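Local coordinates for protein dehydrogenase (Thermotoga maritima, PDB 3EZY) that catalyses the NAD(+)-dependent oxidation of myo-inositol to scyllo-inosose, probably as part of a myo-inositol degradation pathway, at residues F292-N295 / G299-P302. Sequence-based numbering, arbitrary orientation.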
# COMPACT_ATOMS: atom_id res chain seq x y z
N PHE A 292 -29.71 -5.98 16.87
CA PHE A 292 -30.90 -6.77 17.20
C PHE A 292 -31.54 -6.32 18.53
O PHE A 292 -32.76 -6.15 18.63
CB PHE A 292 -30.54 -8.27 17.29
CG PHE A 292 -31.71 -9.14 17.76
CD1 PHE A 292 -32.86 -9.23 16.98
CD2 PHE A 292 -31.66 -9.83 18.97
CE1 PHE A 292 -33.94 -9.99 17.37
CE2 PHE A 292 -32.74 -10.62 19.38
CZ PHE A 292 -33.89 -10.70 18.58
N ILE A 293 -30.72 -6.16 19.55
CA ILE A 293 -31.18 -5.70 20.87
C ILE A 293 -31.76 -4.28 20.81
O ILE A 293 -32.81 -4.01 21.38
CB ILE A 293 -30.01 -5.79 21.86
CG1 ILE A 293 -29.69 -7.25 22.12
CG2 ILE A 293 -30.33 -5.01 23.17
CD1 ILE A 293 -28.31 -7.46 22.76
N LYS A 294 -31.07 -3.36 20.13
CA LYS A 294 -31.58 -2.03 19.85
C LYS A 294 -32.94 -2.07 19.15
O LYS A 294 -33.86 -1.35 19.55
CB LYS A 294 -30.61 -1.24 18.95
CG LYS A 294 -31.09 0.20 18.60
CD LYS A 294 -30.14 0.97 17.65
CE LYS A 294 -30.12 0.37 16.23
NZ LYS A 294 -31.23 0.90 15.33
N ASN A 295 -33.09 -2.91 18.12
CA ASN A 295 -34.37 -2.95 17.40
C ASN A 295 -35.46 -3.42 18.36
O ASN A 295 -36.57 -2.87 18.39
CB ASN A 295 -34.37 -3.94 16.22
CG ASN A 295 -33.31 -3.63 15.18
OD1 ASN A 295 -32.84 -4.55 14.53
ND2 ASN A 295 -32.98 -2.35 14.98
N GLY A 299 -38.49 -1.08 19.55
CA GLY A 299 -39.65 -1.43 18.72
C GLY A 299 -39.47 -1.17 17.22
O GLY A 299 -40.43 -0.87 16.51
N GLU A 300 -38.25 -1.25 16.72
CA GLU A 300 -38.03 -0.96 15.32
C GLU A 300 -38.16 -2.24 14.53
O GLU A 300 -37.98 -3.31 15.07
CB GLU A 300 -36.60 -0.43 15.12
CG GLU A 300 -36.23 0.72 16.04
CD GLU A 300 -34.72 1.01 16.09
OE1 GLU A 300 -33.89 0.05 16.08
OE2 GLU A 300 -34.37 2.21 16.21
N PRO A 301 -38.46 -2.13 13.23
CA PRO A 301 -38.30 -3.24 12.29
C PRO A 301 -36.88 -3.84 12.39
O PRO A 301 -35.94 -3.15 12.73
CB PRO A 301 -38.46 -2.54 10.94
CG PRO A 301 -39.34 -1.34 11.24
CD PRO A 301 -38.85 -0.87 12.56
N PRO A 302 -36.71 -5.13 12.08
CA PRO A 302 -35.32 -5.60 12.22
C PRO A 302 -34.38 -4.99 11.14
O PRO A 302 -34.82 -4.78 10.00
CB PRO A 302 -35.43 -7.09 11.98
CG PRO A 302 -36.76 -7.27 11.15
CD PRO A 302 -37.64 -6.15 11.55
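N295 and E300 meet where helix 277-298 ends and the chain doubles back along its last turn. The turn is a Schellman motif: G299 takes a positive phi, and E300 N donates to N295 O at 2.9 Å, reaching a lone pair in the carbonyl plane. The tight part of the contact is built round the N295 amide. Its ND2 gives a fairly straight bond to E300 OE1 (2.8 Å), which lies almost in the amide plane, while the carboxylate is turned 48° against that plane. On the other branch, OD1 packs 3.5 Å from P302 CA and accepts a hydrogen bond from A303 N, so both ends of the amide are held and its rotation is fixed. The carbonyl O of P301 lies beside the same group, 3.6 Å from N295 CG.

The outer side is looser and open to solvent. There K294 bends back at chi3 and chi4 (69° and 86°), curling its ammonium toward the carboxylate, and NZ makes a salt bridge with E300 OE1 (2.9 Å) from the syn side. That one oxygen therefore takes two donors, whereas OE2 stays 3.5 Å from K294 NZ. Inward, N295 and P302 rest on F119 of strand 118-121, the outermost strand, within this chain, of the parallel Rossmann sheet, and F292 reaches A67 and L69 of strand 67-70; beyond P302 the chain runs on into helix 306-325.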